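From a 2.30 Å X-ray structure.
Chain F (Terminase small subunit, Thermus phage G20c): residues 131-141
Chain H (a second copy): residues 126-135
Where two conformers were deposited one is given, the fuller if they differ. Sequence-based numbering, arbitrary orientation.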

ATOM      1  N   THR F 131      -3.038  19.563  15.979  1.00 44.50           N
ATOM      2  CA  THR F 131      -3.634  20.638  15.200  1.00 47.73           C
ATOM      3  C   THR F 131      -5.133  20.432  14.965  1.00 46.14           C
ATOM      4  O   THR F 131      -5.914  21.379  15.098  1.00 47.42           O
ATOM      5  CB  THR F 131      -2.910  20.790  13.848  1.00 51.35           C
ATOM      6  OG1 THR F 131      -1.549  21.158  14.099  1.00 59.96           O
ATOM      7  CG2 THR F 131      -3.549  21.866  12.983  1.00 54.90           C
ATOM      8  N   ALA F 132      -5.528  19.208  14.606  1.00 43.90           N
ATOM      9  CA  ALA F 132      -6.945  18.890  14.367  1.00 43.57           C
ATOM     10  C   ALA F 132      -7.777  19.056  15.640  1.00 44.43           C
ATOM     11  O   ALA F 132      -8.876  19.612  15.587  1.00 46.66           O
ATOM     12  CB  ALA F 132      -7.110  17.479  13.811  1.00 42.79           C
ATOM     13  N   LEU F 133      -7.239  18.600  16.775  1.00 42.90           N
ATOM     14  CA  LEU F 133      -7.923  18.727  18.064  1.00 44.39           C
ATOM     15  C   LEU F 133      -8.048  20.172  18.511  1.00 46.17           C
ATOM     16  O   LEU F 133      -9.079  20.547  19.083  1.00 46.60           O
ATOM     17  CB  LEU F 133      -7.228  17.893  19.147  1.00 43.92           C
ATOM     18  CG  LEU F 133      -7.305  16.373  18.930  1.00 44.27           C
ATOM     19  CD1 LEU F 133      -6.315  15.644  19.830  1.00 45.70           C
ATOM     20  CD2 LEU F 133      -8.724  15.852  19.147  1.00 42.97           C
ATOM     21  N   LEU F 134      -7.011  20.971  18.252  1.00 47.97           N
ATOM     22  CA  LEU F 134      -7.053  22.412  18.530  1.00 49.29           C
ATOM     23  C   LEU F 134      -8.059  23.142  17.646  1.00 50.77           C
ATOM     24  O   LEU F 134      -8.773  24.021  18.136  1.00 53.10           O
ATOM     25  CB  LEU F 134      -5.677  23.067  18.378  1.00 48.53           C
ATOM     26  CG  LEU F 134      -4.643  22.808  19.472  1.00 48.22           C
ATOM     27  CD1 LEU F 134      -3.321  23.436  19.061  1.00 48.87           C
ATOM     28  CD2 LEU F 134      -5.082  23.343  20.825  1.00 47.27           C
ATOM     29  N   ASN F 135      -8.111  22.794  16.362  0.50 51.83           N
ATOM     30  CA  ASN F 135      -9.086  23.388  15.446  0.50 53.34           C
ATOM     31  C   ASN F 135     -10.541  23.029  15.814  0.50 53.93           C
ATOM     32  O   ASN F 135     -11.439  23.852  15.630  0.50 55.66           O
ATOM     33  CB  ASN F 135      -8.761  23.002  14.001  0.50 53.88           C
ATOM     34  CG  ASN F 135      -7.608  23.815  13.427  0.50 53.83           C
ATOM     35  OD1 ASN F 135      -7.665  25.043  13.380  0.50 51.48           O
ATOM     36  ND2 ASN F 135      -6.559  23.131  12.983  0.50 54.04           N
ATOM     37  N   SER F 136     -10.761  21.817  16.333  1.00 52.04           N
ATOM     38  CA  SER F 136     -12.074  21.407  16.859  1.00 51.97           C
ATOM     39  C   SER F 136     -12.470  22.185  18.122  1.00 52.90           C
ATOM     40  O   SER F 136     -13.640  22.541  18.273  1.00 51.60           O
ATOM     41  CB  SER F 136     -12.119  19.900  17.154  1.00 50.31           C
ATOM     42  OG  SER F 136     -11.995  19.147  15.965  1.00 49.65           O
ATOM     43  N   LEU F 137     -11.503  22.446  19.008  1.00 51.70           N
ATOM     44  CA  LEU F 137     -11.740  23.295  20.182  1.00 56.05           C
ATOM     45  C   LEU F 137     -12.156  24.716  19.780  1.00 57.36           C
ATOM     46  O   LEU F 137     -13.084  25.273  20.370  1.00 58.39           O
ATOM     47  CB  LEU F 137     -10.511  23.369  21.115  1.00 56.38           C
ATOM     48  CG  LEU F 137     -10.216  22.255  22.125  1.00 58.46           C
ATOM     49  CD1 LEU F 137      -9.026  22.646  22.992  1.00 57.83           C
ATOM     50  CD2 LEU F 137     -11.413  21.923  23.009  1.00 60.16           C
ATOM     51  N   LYS F 138     -11.469  25.289  18.793  1.00 59.35           N
ATOM     52  CA  LYS F 138     -11.755  26.648  18.330  1.00 66.72           C
ATOM     53  C   LYS F 138     -13.181  26.752  17.786  1.00 67.85           C
ATOM     54  O   LYS F 138     -13.964  27.606  18.217  1.00 66.05           O
ATOM     55  CB  LYS F 138     -10.756  27.075  17.250  1.00 70.26           C
ATOM     56  CG  LYS F 138     -10.912  28.520  16.799  1.00 76.01           C
ATOM     57  CD  LYS F 138      -9.796  28.947  15.863  1.00 80.60           C
ATOM     58  CE  LYS F 138      -9.955  28.330  14.480  1.00 85.92           C
ATOM     59  NZ  LYS F 138      -8.986  28.922  13.511  1.00 89.42           N
ATOM     60  N   VAL F 139     -13.496  25.865  16.849  1.00 67.29           N
ATOM     61  CA  VAL F 139     -14.816  25.804  16.213  1.00 64.42           C
ATOM     62  C   VAL F 139     -15.954  25.601  17.236  1.00 62.02           C
ATOM     63  O   VAL F 139     -17.008  26.214  17.112  1.00 64.85           O
ATOM     64  CB  VAL F 139     -14.808  24.715  15.108  1.00 65.80           C
ATOM     65  CG1 VAL F 139     -16.214  24.300  14.694  1.00 69.16           C
ATOM     66  CG2 VAL F 139     -14.002  25.205  13.908  1.00 66.07           C
ATOM     67  N   LEU F 140     -15.736  24.754  18.242  1.00 61.47           N
ATOM     68  CA  LEU F 140     -16.761  24.472  19.264  1.00 62.00           C
ATOM     69  C   LEU F 140     -17.042  25.638  20.227  1.00 64.73           C
ATOM     70  O   LEU F 140     -18.143  25.724  20.768  1.00 61.52           O
ATOM     71  CB  LEU F 140     -16.396  23.224  20.086  1.00 60.97           C
ATOM     72  CG  LEU F 140     -16.583  21.845  19.435  1.00 59.47           C
ATOM     73  CD1 LEU F 140     -15.881  20.758  20.239  1.00 59.97           C
ATOM     74  CD2 LEU F 140     -18.054  21.495  19.276  1.00 59.96           C
ATOM     75  N   GLY F 141     -16.049  26.500  20.464  1.00 69.31           N
ATOM     76  CA  GLY F 141     -16.188  27.627  21.393  1.00 68.45           C
ATOM     77  C   GLY F 141     -16.232  27.174  22.842  1.00 69.60           C
ATOM     78  O   GLY F 141     -16.549  27.953  23.740  1.00 70.51           O
TER
ATOM     79  N   ASP H 126      -9.365   8.276  18.976  1.00 34.56           N
ATOM     80  CA  ASP H 126      -9.755   9.640  19.316  1.00 35.24           C
ATOM     81  C   ASP H 126     -10.313  10.448  18.143  1.00 34.45           C
ATOM     82  O   ASP H 126     -11.379  11.044  18.286  1.00 33.16           O
ATOM     83  CB  ASP H 126      -8.612  10.399  20.027  1.00 36.26           C
ATOM     84  CG  ASP H 126      -8.467  10.009  21.499  1.00 35.13           C
ATOM     85  OD1 ASP H 126      -9.440   9.524  22.111  1.00 34.70           O
ATOM     86  OD2 ASP H 126      -7.371  10.201  22.055  1.00 36.10           O
ATOM     87  N   GLN H 127      -9.629  10.470  17.000  0.50 36.10           N
ATOM     88  CA  GLN H 127     -10.115  11.247  15.848  0.50 36.35           C
ATOM     89  C   GLN H 127     -11.416  10.671  15.285  0.50 36.24           C
ATOM     90  O   GLN H 127     -12.282  11.430  14.854  0.50 38.26           O
ATOM     91  CB  GLN H 127      -9.048  11.378  14.757  0.50 37.64           C
ATOM     92  CG  GLN H 127      -9.429  12.335  13.622  0.50 38.70           C
ATOM     93  CD  GLN H 127     -10.036  13.650  14.112  0.50 39.28           C
ATOM     94  OE1 GLN H 127     -11.186  13.970  13.786  0.50 40.02           O
ATOM     95  NE2 GLN H 127      -9.279  14.406  14.912  0.50 37.51           N
ATOM     96  N   GLU H 128     -11.564   9.344  15.306  1.00 35.79           N
ATOM     97  CA  GLU H 128     -12.828   8.704  14.938  1.00 36.38           C
ATOM     98  C   GLU H 128     -13.967   9.040  15.913  1.00 38.50           C
ATOM     99  O   GLU H 128     -15.083   9.313  15.472  1.00 39.09           O
ATOM    100  CB  GLU H 128     -12.642   7.198  14.805  1.00 35.94           C
ATOM    101  CG  GLU H 128     -11.760   6.848  13.613  1.00 37.43           C
ATOM    102  CD  GLU H 128     -11.384   5.388  13.523  1.00 38.73           C
ATOM    103  OE1 GLU H 128     -11.431   4.655  14.542  1.00 40.98           O
ATOM    104  OE2 GLU H 128     -11.033   4.971  12.406  1.00 41.81           O
ATOM    105  N   ARG H 129     -13.678   9.067  17.215  1.00 40.22           N
ATOM    106  CA  ARG H 129     -14.676   9.486  18.207  1.00 41.31           C
ATOM    107  C   ARG H 129     -15.137  10.904  17.940  1.00 39.74           C
ATOM    108  O   ARG H 129     -16.339  11.152  17.918  1.00 41.80           O
ATOM    109  CB  ARG H 129     -14.157   9.388  19.652  1.00 43.07           C
ATOM    110  CG  ARG H 129     -15.201   9.813  20.698  1.00 45.40           C
ATOM    111  CD  ARG H 129     -14.735   9.790  22.150  1.00 45.19           C
ATOM    112  NE  ARG H 129     -14.206   8.485  22.518  1.00 45.28           N
ATOM    113  CZ  ARG H 129     -12.955   8.228  22.917  1.00 47.33           C
ATOM    114  NH1 ARG H 129     -12.036   9.192  23.059  1.00 49.00           N
ATOM    115  NH2 ARG H 129     -12.619   6.975  23.201  1.00 45.56           N
ATOM    116  N   ILE H 130     -14.189  11.824  17.743  1.00 40.06           N
ATOM    117  CA  ILE H 130     -14.505  13.255  17.606  1.00 38.81           C
ATOM    118  C   ILE H 130     -15.283  13.473  16.300  1.00 39.22           C
ATOM    119  O   ILE H 130     -16.305  14.151  16.296  1.00 38.74           O
ATOM    120  CB  ILE H 130     -13.246  14.167  17.687  1.00 40.04           C
ATOM    121  CG1 ILE H 130     -12.479  13.980  19.009  1.00 40.93           C
ATOM    122  CG2 ILE H 130     -13.604  15.639  17.515  1.00 41.18           C
ATOM    123  CD1 ILE H 130     -13.307  14.144  20.259  1.00 42.48           C
ATOM    124  N   THR H 131     -14.820  12.861  15.208  1.00 40.33           N
ATOM    125  CA  THR H 131     -15.538  12.897  13.928  1.00 38.99           C
ATOM    126  C   THR H 131     -16.998  12.405  14.056  1.00 40.06           C
ATOM    127  O   THR H 131     -17.916  13.063  13.560  1.00 39.64           O
ATOM    128  CB  THR H 131     -14.782  12.099  12.852  1.00 39.38           C
ATOM    129  OG1 THR H 131     -13.487  12.680  12.661  1.00 38.37           O
ATOM    130  CG2 THR H 131     -15.530  12.110  11.518  1.00 39.13           C
ATOM    131  N   ALA H 132     -17.204  11.288  14.753  1.00 37.91           N
ATOM    132  CA  ALA H 132     -18.543  10.736  14.944  1.00 37.86           C
ATOM    133  C   ALA H 132     -19.429  11.628  15.811  1.00 39.20           C
ATOM    134  O   ALA H 132     -20.619  11.785  15.522  1.00 40.62           O
ATOM    135  CB  ALA H 132     -18.476   9.334  15.525  1.00 37.07           C
ATOM    136  N   LEU H 133     -18.863  12.203  16.869  1.00 39.88           N
ATOM    137  CA  LEU H 133     -19.613  13.142  17.707  1.00 40.02           C
ATOM    138  C   LEU H 133     -20.012  14.381  16.905  1.00 40.52           C
ATOM    139  O   LEU H 133     -21.150  14.844  16.992  1.00 41.96           O
ATOM    140  CB  LEU H 133     -18.821  13.546  18.954  1.00 37.61           C
ATOM    141  CG  LEU H 133     -18.604  12.456  20.007  1.00 37.14           C
ATOM    142  CD1 LEU H 133     -17.496  12.869  20.964  1.00 36.55           C
ATOM    143  CD2 LEU H 133     -19.884  12.157  20.785  1.00 36.18           C
ATOM    144  N   LEU H 134     -19.080  14.909  16.119  1.00 41.65           N
ATOM    145  CA  LEU H 134     -19.366  16.081  15.290  1.00 43.62           C
ATOM    146  C   LEU H 134     -20.369  15.763  14.165  1.00 44.05           C
ATOM    147  O   LEU H 134     -21.265  16.561  13.908  1.00 42.72           O
ATOM    148  CB  LEU H 134     -18.078  16.681  14.727  1.00 44.10           C
ATOM    149  CG  LEU H 134     -17.105  17.336  15.720  1.00 44.16           C
ATOM    150  CD1 LEU H 134     -15.850  17.746  14.965  1.00 44.65           C
ATOM    151  CD2 LEU H 134     -17.686  18.532  16.449  1.00 43.29           C
ATOM    152  N   ASN H 135     -20.234  14.603  13.524  1.00 45.94           N
ATOM    153  CA  ASN H 135     -21.226  14.157  12.538  1.00 50.61           C
ATOM    154  C   ASN H 135     -22.585  13.860  13.157  1.00 51.95           C
ATOM    155  O   ASN H 135     -23.578  13.898  12.448  1.00 52.10           O
ATOM    156  CB  ASN H 135     -20.767  12.920  11.755  1.00 52.94           C
ATOM    157  CG  ASN H 135     -19.737  13.239  10.688  1.00 56.36           C
ATOM    158  OD1 ASN H 135     -19.680  14.357  10.170  1.00 62.04           O
ATOM    159  ND2 ASN H 135     -18.919  12.239  10.337  1.00 57.78           N
TER
HETATM  160  O   HOH W   1     -10.651  16.799  15.796  1.00 55.08           O

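This is a small, mostly apolar contact between helices from two copies of the terminase small subunit, with no direct hydrogen bond across it and one water bridging the polar end. Residues F131-F140 and H126-H135 are helical, and the two helices run in the same general direction, 25° apart. Their axes come no closer than 11.4 Å. That spacing keeps the backbones apart and leaves the contact to side chains. Together the two stretches bury 255 Å².

The register pairs Leu F133 with Gln H127 and Ser F136 with Ile H130; their CA atoms are 8.1 Å and 8.5 Å apart. Ala F132, Leu F133, Ser F136 and Leu F140 form the chain F face, a spacing that follows the turns of the helix. Gln H127, Ile H130 and Leu H134 answer from chain H.

Two apolar pairs carry the packing. Leu F133 starts sideways, but its end comes nearer, and CD2 lies 4.2 Å from CG1 of Ile H130. Further along, CD2 of Leu F140 meets CD2 of Leu H134 at 4.1 Å. These are van der Waals contacts, and they shield hydrocarbon from solvent. Ser F136 sits between these pairs along the helix. Its OG is 4.2 Å from both Ile H130 CG2 and Leu H134 CD1, neither of which can hydrogen bond.

The polar link is water 1. It accepts a hydrogen bond from Gln H127 NE2 at 2.9 Å and is hydrogen-bonded to Ser F136 OG at 2.7 Å. The same NE2 of Gln H127 lies 3.9 Å from Ala F132 CB, a contact without polar character on the alanine side.

Within chain H, Thr H131 OG1 donates to Gln H127 O at 2.8 Å, turning its hydroxyl back to its own helix.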